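Local coordinates for Pre-mRNA splicing helicase-like protein (PDB 4RVQ) that forms the noncanonical PWI-like domain of the spliceosomal helicase Brr2, a helical module that probably mediates protein or RNA interactions in pre-mRNA splicing, at residues Asn12-Leu24 against Glu87-Arg100. Sequence-based numbering, arbitrary orientation.
Sequences NYVHAREIDAYWL and ENRDKVVWLTRLAR. With EDO (1,2-ethanediol), chain F; EDO (1,2-ethanediol), chain G; SO4 (sulfate ion), chain B.
Ile19 lies over one side of helix 89-99, its two branches meeting different helical turns. With CG1 beside the backbone N (chi1 -56°), CD1 reaches Lys91 CB at 4.0 Å, whereas CG2 packs on Leu95 CB and also touches Thr96, the Ile19 and Leu95 side chains crossing at about a right angle. Leu95 CD1 presses on Ala16, 3.6 Å from its CB, and the valine branches of Val92 divide between Trp23 and Leu24, CG2 lying 3.8 Å from CZ3 of the indole.

Polar side chains of 87-100 fasten the backbone of 12-24. At one end Asn88 ND2 donates to Asn12 O (2.8 Å), the acceptor lying near the amide plane, while OD1 accepts from a water that in turn takes the N-H of Val14. Lys91, extended beyond CG, runs past Ile19 to set NZ 2.8 Å from Val14 O; the ammonium also forms a salt bridge with Glu125, which binds the N-H of Ala16 and so ties in helix 120-127. A second water links Thr96 OG1 to Asp20 O and Leu24 N.

At the far end, Arg100 grips Ala21 O side-on through NE (3.0 Å) and NH2, both from the same face of the carbonyl plane. Its guanidinium stands steeply over the Tyr22 ring, planes 75° apart, in a cation-pi contact with NH2 3.5 Å from CE1. Asp20 OD2 accepts from Tyr22 N, making an Asx turn just before helix 23-29. An irregular, partly buried N-terminal segment thus packs along a helix of this all-helical, noncanonical PWI domain.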
ATOM      1  N   ASN A  12       9.011  -3.921  -7.089  1.00 10.29           N
ATOM      2  CA  ASN A  12       7.785  -3.774  -6.343  1.00  9.16           C
ATOM      3  C   ASN A  12       7.820  -4.409  -4.983  1.00  9.57           C
ATOM      4  O   ASN A  12       6.859  -4.227  -4.221  1.00 10.27           O
ATOM      5  CB  ASN A  12       6.639  -4.357  -7.128  1.00  9.07           C
ATOM      6  CG  ASN A  12       6.395  -3.644  -8.440  1.00  9.00           C
ATOM      7  OD1 ASN A  12       6.617  -2.446  -8.568  1.00 11.55           O
ATOM      8  ND2 ASN A  12       5.922  -4.365  -9.404  1.00 10.28           N
ATOM      9  N   TYR A  13       8.872  -5.135  -4.644  1.00 10.00           N
ATOM     10  CA  TYR A  13       8.860  -5.878  -3.385  0.88 10.32           C
ATOM     11  C   TYR A  13       8.995  -4.921  -2.200  1.00  8.93           C
ATOM     12  O   TYR A  13       9.873  -4.061  -2.207  1.00 11.28           O
ATOM     13  CB  TYR A  13       9.957  -6.974  -3.325  0.88 11.82           C
ATOM     14  CG  TYR A  13       9.791  -7.762  -2.057  0.88 11.67           C
ATOM     15  CD1 TYR A  13       8.770  -8.674  -1.919  0.88 12.57           C
ATOM     16  CD2 TYR A  13      10.609  -7.530  -0.948  0.88 11.44           C
ATOM     17  CE1 TYR A  13       8.576  -9.353  -0.729  0.88 13.27           C
ATOM     18  CE2 TYR A  13      10.403  -8.188   0.221  0.88 11.12           C
ATOM     19  CZ  TYR A  13       9.395  -9.081   0.348  0.88 13.29           C
ATOM     20  OH  TYR A  13       9.219  -9.743   1.544  0.88 15.25           O
ATOM     21  N   VAL A  14       8.157  -5.116  -1.193  1.00  7.98           N
ATOM     22  CA  VAL A  14       8.245  -4.363   0.066  1.00  7.42           C
ATOM     23  C   VAL A  14       7.877  -5.330   1.162  1.00  7.36           C
ATOM     24  O   VAL A  14       6.820  -5.966   1.129  1.00  8.85           O
ATOM     25  CB  VAL A  14       7.318  -3.122   0.069  1.00  8.09           C
ATOM     26  CG1 VAL A  14       5.900  -3.415  -0.256  1.00 10.15           C
ATOM     27  CG2 VAL A  14       7.436  -2.403   1.398  1.00  8.47           C
ATOM     28  N   HIS A  15       8.771  -5.487   2.122  1.00  6.53           N
ATOM     29  CA  HIS A  15       8.525  -6.400   3.228  1.00  6.72           C
ATOM     30  C   HIS A  15       7.499  -5.775   4.194  1.00  6.71           C
ATOM     31  O   HIS A  15       7.470  -4.566   4.379  1.00  6.61           O
ATOM     32  CB  HIS A  15       9.817  -6.725   3.984  1.00  6.89           C
ATOM     33  CG  HIS A  15       9.651  -7.827   4.966  1.00  8.10           C
ATOM     34  ND1 HIS A  15       9.296  -7.616   6.283  1.00  8.52           N
ATOM     35  CD2 HIS A  15       9.818  -9.163   4.816  1.00 10.61           C
ATOM     36  CE1 HIS A  15       9.241  -8.786   6.895  1.00 10.06           C
ATOM     37  NE2 HIS A  15       9.550  -9.737   6.025  1.00 11.84           N
ATOM     38  N   ALA A  16       6.699  -6.615   4.842  1.00  6.36           N
ATOM     39  CA  ALA A  16       5.692  -6.123   5.773  1.00  7.25           C
ATOM     40  C   ALA A  16       6.290  -5.164   6.821  1.00  8.36           C
ATOM     41  O   ALA A  16       5.646  -4.192   7.203  1.00  8.65           O
ATOM     42  CB  ALA A  16       5.003  -7.283   6.461  1.00  9.75           C
ATOM     43  N   ARG A  17       7.483  -5.451   7.328  1.00  9.22           N
ATOM     44  CA  ARG A  17       8.055  -4.600   8.380  1.00 10.00           C
ATOM     45  C   ARG A  17       8.391  -3.198   7.889  1.00  9.56           C
ATOM     46  O   ARG A  17       8.605  -2.301   8.716  1.00 11.70           O
ATOM     47  CB  ARG A  17       9.285  -5.252   8.998  1.00 13.35           C
ATOM     48  CG  ARG A  17      10.523  -5.257   8.139  1.00 18.44           C
ATOM     49  CD  ARG A  17      11.618  -6.122   8.792  1.00 20.86           C
ATOM     50  NE  ARG A  17      12.261  -5.416   9.877  1.00 24.34           N
ATOM     51  CZ  ARG A  17      13.107  -5.911  10.775  1.00 24.06           C
ATOM     52  NH1 ARG A  17      13.460  -7.210  10.839  1.00 20.76           N
ATOM     53  NH2 ARG A  17      13.572  -5.050  11.656  1.00 26.76           N
ATOM     54  N   GLU A  18       8.454  -3.005   6.579  1.00  7.66           N
ATOM     55  CA  GLU A  18       8.770  -1.697   6.020  1.00  7.37           C
ATOM     56  C   GLU A  18       7.569  -0.763   6.062  1.00  6.85           C
ATOM     57  O   GLU A  18       7.743   0.442   5.971  1.00  7.72           O
ATOM     58  CB  GLU A  18       9.275  -1.821   4.588  1.00  7.48           C
ATOM     59  CG  GLU A  18      10.518  -2.646   4.467  1.00  7.71           C
ATOM     60  CD  GLU A  18      11.069  -2.607   3.070  1.00  8.23           C
ATOM     61  OE1 GLU A  18      11.556  -1.518   2.661  1.00  8.88           O
ATOM     62  OE2 GLU A  18      11.014  -3.640   2.339  1.00  8.54           O
ATOM     63  N   ILE A  19       6.362  -1.293   6.124  1.00  6.79           N
ATOM     64  CA  ILE A  19       5.159  -0.482   5.967  1.00  6.47           C
ATOM     65  C   ILE A  19       4.720   0.094   7.301  1.00  6.99           C
ATOM     66  O   ILE A  19       3.842  -0.430   7.961  1.00  8.38           O
ATOM     67  CB  ILE A  19       4.052  -1.231   5.211  1.00  7.37           C
ATOM     68  CG1 ILE A  19       4.605  -1.702   3.837  1.00  8.45           C
ATOM     69  CG2 ILE A  19       2.832  -0.315   5.008  1.00  8.51           C
ATOM     70  CD1 ILE A  19       3.635  -2.378   2.946  1.00 10.93           C
ATOM     71  N   ASP A  20       5.419   1.146   7.717  1.00  7.03           N
ATOM     72  CA  ASP A  20       5.055   1.918   8.879  1.00  6.94           C
ATOM     73  C   ASP A  20       3.835   2.775   8.548  1.00  6.63           C
ATOM     74  O   ASP A  20       3.314   2.804   7.410  1.00  6.38           O
ATOM     75  CB  ASP A  20       6.241   2.771   9.339  1.00  8.90           C
ATOM     76  CG  ASP A  20       6.688   3.709   8.264  1.00  8.76           C
ATOM     77  OD1 ASP A  20       7.349   3.221   7.342  1.00 11.40           O
ATOM     78  OD2 ASP A  20       6.344   4.937   8.317  1.00  9.04           O
ATOM     79  N   ALA A  21       3.349   3.521   9.550  1.00  6.95           N
ATOM     80  CA  ALA A  21       2.164   4.349   9.424  1.00  6.21           C
ATOM     81  C   ALA A  21       2.251   5.392   8.313  1.00  5.79           C
ATOM     82  O   ALA A  21       1.194   5.836   7.836  1.00  6.73           O
ATOM     83  CB  ALA A  21       1.927   5.069  10.744  1.00  7.44           C
ATOM     84  N   TYR A  22       3.464   5.786   7.912  1.00  5.71           N
ATOM     85  CA  TYR A  22       3.669   6.830   6.919  1.00  5.45           C
ATOM     86  C   TYR A  22       4.343   6.304   5.643  1.00  5.18           C
ATOM     87  O   TYR A  22       4.712   7.115   4.804  1.00  6.14           O
ATOM     88  CB  TYR A  22       4.508   7.963   7.519  1.00  6.09           C
ATOM     89  CG  TYR A  22       3.847   8.637   8.686  1.00  6.41           C
ATOM     90  CD1 TYR A  22       2.973   9.672   8.493  1.00  7.03           C
ATOM     91  CD2 TYR A  22       4.089   8.227   9.989  1.00  6.72           C
ATOM     92  CE1 TYR A  22       2.367  10.319   9.568  1.00  7.61           C
ATOM     93  CE2 TYR A  22       3.521   8.846  11.069  1.00  6.90           C
ATOM     94  CZ  TYR A  22       2.641   9.875  10.869  1.00  7.64           C
ATOM     95  OH  TYR A  22       2.033  10.541  11.904  1.00  9.15           O
ATOM     96  N   TRP A  23       4.489   4.991   5.473  1.00  5.29           N
ATOM     97  CA  TRP A  23       5.191   4.477   4.304  1.00  5.67           C
ATOM     98  C   TRP A  23       4.553   4.953   3.012  1.00  5.30           C
ATOM     99  O   TRP A  23       5.237   5.418   2.104  1.00  6.01           O
ATOM    100  CB  TRP A  23       5.194   2.941   4.381  1.00  5.82           C
ATOM    101  CG  TRP A  23       5.909   2.263   3.202  1.00  6.21           C
ATOM    102  CD1 TRP A  23       7.243   1.936   3.142  1.00  7.11           C
ATOM    103  CD2 TRP A  23       5.350   1.911   1.934  1.00  6.37           C
ATOM    104  NE1 TRP A  23       7.531   1.364   1.924  1.00  7.48           N
ATOM    105  CE2 TRP A  23       6.391   1.354   1.156  1.00  6.85           C
ATOM    106  CE3 TRP A  23       4.081   1.991   1.379  1.00  6.55           C
ATOM    107  CZ2 TRP A  23       6.186   0.868  -0.135  1.00  8.76           C
ATOM    108  CZ3 TRP A  23       3.882   1.508   0.073  1.00  7.45           C
ATOM    109  CH2 TRP A  23       4.929   0.971  -0.652  1.00  7.74           C
ATOM    110  N   LEU A  24       3.229   4.828   2.918  1.00  5.91           N
ATOM    111  CA  LEU A  24       2.544   5.207   1.685  1.00  5.88           C
ATOM    112  C   LEU A  24       2.723   6.694   1.415  1.00  5.93           C
ATOM    113  O   LEU A  24       3.026   7.124   0.289  1.00  6.13           O
ATOM    114  CB  LEU A  24       1.083   4.813   1.744  1.00  6.49           C
ATOM    115  CG  LEU A  24       0.244   5.242   0.541  1.00  6.92           C
ATOM    116  CD1 LEU A  24       0.784   4.677  -0.772  1.00  7.51           C
ATOM    117  CD2 LEU A  24      -1.198   4.880   0.742  1.00  8.76           C
ATOM    118  N   GLU A  87       0.091  -3.959  -6.980  1.00  6.70           N
ATOM    119  CA  GLU A  87       0.652  -5.284  -6.717  1.00  6.92           C
ATOM    120  C   GLU A  87       0.654  -5.599  -5.222  1.00  6.96           C
ATOM    121  O   GLU A  87       0.550  -6.751  -4.830  1.00  9.79           O
ATOM    122  CB  GLU A  87       2.078  -5.383  -7.252  1.00  7.38           C
ATOM    123  CG  GLU A  87       2.212  -5.312  -8.791  1.00  7.50           C
ATOM    124  CD  GLU A  87       1.745  -6.546  -9.509  1.00  8.34           C
ATOM    125  OE1 GLU A  87       1.270  -7.486  -8.865  1.00 10.57           O
ATOM    126  OE2 GLU A  87       1.862  -6.546 -10.769  1.00  8.88           O
ATOM    127  N   ASN A  88       0.815  -4.563  -4.407  1.00  6.02           N
ATOM    128  CA  ASN A  88       0.860  -4.667  -2.951  1.00  6.35           C
ATOM    129  C   ASN A  88      -0.398  -4.160  -2.278  1.00  6.11           C
ATOM    130  O   ASN A  88      -0.331  -3.773  -1.110  1.00  7.00           O
ATOM    131  CB  ASN A  88       2.088  -3.906  -2.445  1.00  5.86           C
ATOM    132  CG  ASN A  88       3.383  -4.576  -2.833  1.00  6.82           C
ATOM    133  OD1 ASN A  88       3.662  -5.686  -2.368  1.00  8.21           O
ATOM    134  ND2 ASN A  88       4.146  -3.942  -3.675  1.00  7.09           N
ATOM    135  N   ARG A  89      -1.539  -4.180  -2.951  1.00  6.51           N
ATOM    136  CA  ARG A  89      -2.702  -3.509  -2.395  1.00  7.20           C
ATOM    137  C   ARG A  89      -3.084  -4.049  -1.025  1.00  6.67           C
ATOM    138  O   ARG A  89      -3.423  -3.251  -0.145  1.00  7.55           O
ATOM    139  CB  ARG A  89      -3.853  -3.539  -3.392  1.00  9.96           C
ATOM    140  CG  ARG A  89      -4.278  -4.908  -3.835  1.00  9.61           C
ATOM    141  CD  ARG A  89      -5.102  -4.829  -5.124  1.00 13.23           C
ATOM    142  NE  ARG A  89      -5.524  -6.137  -5.641  1.00 13.87           N
ATOM    143  CZ  ARG A  89      -4.762  -6.960  -6.362  1.00 14.41           C
ATOM    144  NH1 ARG A  89      -3.534  -6.654  -6.685  1.00 13.69           N
ATOM    145  NH2 ARG A  89      -5.256  -8.110  -6.763  1.00 16.08           N
ATOM    146  N   ASP A  90      -3.061  -5.353  -0.803  1.00  6.89           N
ATOM    147  CA  ASP A  90      -3.433  -5.887   0.494  0.69  7.10           C
ATOM    148  C   ASP A  90      -2.451  -5.432   1.587  1.00  6.43           C
ATOM    149  O   ASP A  90      -2.868  -4.968   2.661  1.00  7.16           O
ATOM    150  CB  ASP A  90      -3.487  -7.406   0.473  0.69  8.77           C
ATOM    151  CG  ASP A  90      -4.625  -7.940  -0.328  0.69 11.60           C
ATOM    152  OD1 ASP A  90      -5.742  -7.376  -0.283  0.69 14.67           O
ATOM    153  OD2 ASP A  90      -4.429  -8.981  -0.989  0.69 11.28           O
ATOM    154  N   LYS A  91      -1.157  -5.544   1.320  1.00  5.87           N
ATOM    155  CA  LYS A  91      -0.174  -5.097   2.274  1.00  6.16           C
ATOM    156  C   LYS A  91      -0.326  -3.619   2.581  1.00  5.65           C
ATOM    157  O   LYS A  91      -0.269  -3.212   3.757  1.00  6.79           O
ATOM    158  CB  LYS A  91       1.236  -5.321   1.752  1.00  8.74           C
ATOM    159  CG  LYS A  91       1.853  -6.655   2.021  1.00  8.16           C
ATOM    160  CD  LYS A  91       3.269  -6.755   1.520  1.00  9.57           C
ATOM    161  CE  LYS A  91       3.977  -7.949   2.108  1.00  9.16           C
ATOM    162  NZ  LYS A  91       5.274  -8.222   1.474  1.00  9.18           N
ATOM    163  N   VAL A  92      -0.429  -2.794   1.546  1.00  6.27           N
ATOM    164  CA  VAL A  92      -0.464  -1.363   1.775  1.00  7.07           C
ATOM    165  C   VAL A  92      -1.693  -0.977   2.602  1.00  5.95           C
ATOM    166  O   VAL A  92      -1.588  -0.221   3.574  1.00  6.89           O
ATOM    167  CB  VAL A  92      -0.433  -0.598   0.446  1.00  7.13           C
ATOM    168  CG1 VAL A  92      -0.604   0.922   0.657  1.00  8.46           C
ATOM    169  CG2 VAL A  92       0.892  -0.834  -0.251  1.00  8.34           C
ATOM    170  N   VAL A  93      -2.860  -1.466   2.246  1.00  6.01           N
ATOM    171  CA  VAL A  93      -4.084  -1.077   2.919  0.78  6.06           C
ATOM    172  C   VAL A  93      -4.059  -1.580   4.366  1.00  6.24           C
ATOM    173  O   VAL A  93      -4.310  -0.823   5.317  1.00  6.94           O
ATOM    174  CB  VAL A  93      -5.320  -1.631   2.161  0.78  8.48           C
ATOM    175  CG1 VAL A  93      -6.546  -1.487   2.979  0.78  9.45           C
ATOM    176  CG2 VAL A  93      -5.496  -0.934   0.798  0.78  9.23           C
ATOM    177  N   TRP A  94      -3.837  -2.880   4.548  1.00  5.88           N
ATOM    178  CA  TRP A  94      -3.957  -3.464   5.857  1.00  5.60           C
ATOM    179  C   TRP A  94      -2.841  -3.084   6.792  1.00  5.90           C
ATOM    180  O   TRP A  94      -3.074  -2.855   7.989  1.00  6.79           O
ATOM    181  CB  TRP A  94      -4.117  -4.986   5.757  1.00  5.68           C
ATOM    182  CG  TRP A  94      -5.479  -5.356   5.245  1.00  6.18           C
ATOM    183  CD1 TRP A  94      -5.827  -5.747   3.994  1.00  7.17           C
ATOM    184  CD2 TRP A  94      -6.670  -5.378   6.008  1.00  7.09           C
ATOM    185  NE1 TRP A  94      -7.148  -6.008   3.933  1.00  8.86           N
ATOM    186  CE2 TRP A  94      -7.714  -5.788   5.154  1.00  8.61           C
ATOM    187  CE3 TRP A  94      -6.967  -5.100   7.339  1.00  8.68           C
ATOM    188  CZ2 TRP A  94      -9.010  -5.916   5.594  1.00 11.15           C
ATOM    189  CZ3 TRP A  94      -8.270  -5.229   7.779  1.00 10.88           C
ATOM    190  CH2 TRP A  94      -9.285  -5.609   6.908  1.00 11.96           C
ATOM    191  N   LEU A  95      -1.599  -3.088   6.333  1.00  5.79           N
ATOM    192  CA  LEU A  95      -0.500  -2.753   7.198  1.00  5.81           C
ATOM    193  C   LEU A  95      -0.456  -1.279   7.571  1.00  5.84           C
ATOM    194  O   LEU A  95       0.004  -0.942   8.665  1.00  6.35           O
ATOM    195  CB  LEU A  95       0.834  -3.211   6.643  1.00  6.84           C
ATOM    196  CG  LEU A  95       1.012  -4.719   6.499  1.00  6.22           C
ATOM    197  CD1 LEU A  95       2.256  -5.052   5.736  1.00  8.19           C
ATOM    198  CD2 LEU A  95       0.930  -5.396   7.857  1.00  9.20           C
ATOM    199  N   THR A  96      -0.922  -0.392   6.688  1.00  6.31           N
ATOM    200  CA  THR A  96      -1.042   1.012   7.059  1.00  5.56           C
ATOM    201  C   THR A  96      -2.050   1.140   8.213  1.00  6.46           C
ATOM    202  O   THR A  96      -1.821   1.833   9.208  1.00  7.42           O
ATOM    203  CB  THR A  96      -1.433   1.880   5.870  1.00  5.96           C
ATOM    204  OG1 THR A  96      -0.391   1.801   4.886  1.00  6.52           O
ATOM    205  CG2 THR A  96      -1.621   3.312   6.275  1.00  6.07           C
ATOM    206  N   ARG A  97      -3.212   0.504   8.064  1.00  6.39           N
ATOM    207  CA  ARG A  97      -4.218   0.534   9.090  1.00  7.11           C
ATOM    208  C   ARG A  97      -3.677  -0.055  10.396  1.00  6.49           C
ATOM    209  O   ARG A  97      -3.856   0.519  11.483  1.00  7.44           O
ATOM    210  CB  ARG A  97      -5.473  -0.210   8.641  1.00  8.58           C
ATOM    211  CG  ARG A  97      -6.617  -0.026   9.597  1.00 11.78           C
ATOM    212  CD  ARG A  97      -7.882  -0.787   9.157  1.00 12.23           C
ATOM    213  NE  ARG A  97      -8.840  -0.797  10.251  1.00 13.06           N
ATOM    214  CZ  ARG A  97      -9.801  -1.694  10.412  1.00 12.86           C
ATOM    215  NH1 ARG A  97     -10.007  -2.599   9.492  1.00 14.52           N
ATOM    216  NH2 ARG A  97     -10.551  -1.681  11.501  1.00 17.30           N
ATOM    217  N   LEU A  98      -3.051  -1.204  10.315  1.00  6.60           N
ATOM    218  CA  LEU A  98      -2.521  -1.858  11.514  1.00  6.93           C
ATOM    219  C   LEU A  98      -1.463  -1.001  12.189  1.00  6.90           C
ATOM    220  O   LEU A  98      -1.446  -0.867  13.431  1.00  8.01           O
ATOM    221  CB  LEU A  98      -2.009  -3.264  11.180  1.00  6.69           C
ATOM    222  CG  LEU A  98      -1.511  -4.110  12.353  1.00  6.77           C
ATOM    223  CD1 LEU A  98      -2.561  -4.290  13.418  1.00  8.16           C
ATOM    224  CD2 LEU A  98      -1.026  -5.447  11.833  1.00  8.38           C
ATOM    225  N   ALA A  99      -0.569  -0.414  11.407  1.00  6.98           N
ATOM    226  CA  ALA A  99       0.499   0.411  11.990  1.00  7.70           C
ATOM    227  C   ALA A  99      -0.061   1.591  12.751  1.00  7.55           C
ATOM    228  O   ALA A  99       0.596   2.118  13.652  1.00  9.66           O
ATOM    229  CB  ALA A  99       1.455   0.894  10.918  1.00  8.55           C
ATOM    230  N   ARG A 100      -1.228   2.067  12.354  1.00  7.17           N
ATOM    231  CA  ARG A 100      -1.890   3.210  12.966  1.00  7.91           C
ATOM    232  C   ARG A 100      -2.780   2.832  14.156  1.00  8.34           C
ATOM    233  O   ARG A 100      -3.278   3.764  14.817  1.00 11.28           O
ATOM    234  CB  ARG A 100      -2.669   3.979  11.882  1.00  8.89           C
ATOM    235  CG  ARG A 100      -1.727   4.711  10.980  1.00  8.63           C
ATOM    236  CD  ARG A 100      -2.352   5.252   9.693  1.00  7.33           C
ATOM    237  NE  ARG A 100      -1.455   6.271   9.105  1.00  7.49           N
ATOM    238  CZ  ARG A 100      -1.388   7.502   9.580  1.00  6.73           C
ATOM    239  NH1 ARG A 100      -2.304   7.952  10.421  1.00  8.09           N
ATOM    240  NH2 ARG A 100      -0.430   8.308   9.205  1.00  7.73           N
TER
HETATM  241  C1  EDO F 505      -8.952  -2.296   5.654  0.77 12.44           C
HETATM  242  O1  EDO F 505      -9.893  -1.977   6.653  0.77 15.01           O
HETATM  243  C2  EDO F 505      -9.671  -2.573   4.345  0.77 20.42           C
HETATM  244  O2  EDO F 505     -10.238  -1.332   3.903  0.77 25.21           O
HETATM  245  C1  EDO G 506      -8.824  -5.349   0.246  0.58 37.03           C
HETATM  246  O1  EDO G 506      -9.258  -5.769   1.547  0.58 37.03           O
HETATM  247  C2  EDO G 506      -7.488  -4.630   0.394  0.58 34.24           C
HETATM  248  O2  EDO G 506      -6.749  -4.695  -0.828  0.58 35.52           O
HETATM  249  S   SO4 B 501      -2.388 -10.108  -8.169  0.53 10.04           S
HETATM  250  O1  SO4 B 501      -2.158 -10.832  -6.917  0.53 14.25           O
HETATM  251  O2  SO4 B 501      -3.842  -9.986  -8.420  0.53 14.77           O
HETATM  252  O3  SO4 B 501      -1.801  -8.792  -7.998  0.53 10.36           O
HETATM  253  O4  SO4 B 501      -1.763 -10.865  -9.199  0.53  9.29           O
HETATM  254  O   HOH W   1       6.055  -6.962  -1.899  1.00 10.06           O
HETATM  255  O   HOH W   2       1.695   3.568   5.134  1.00  6.43           O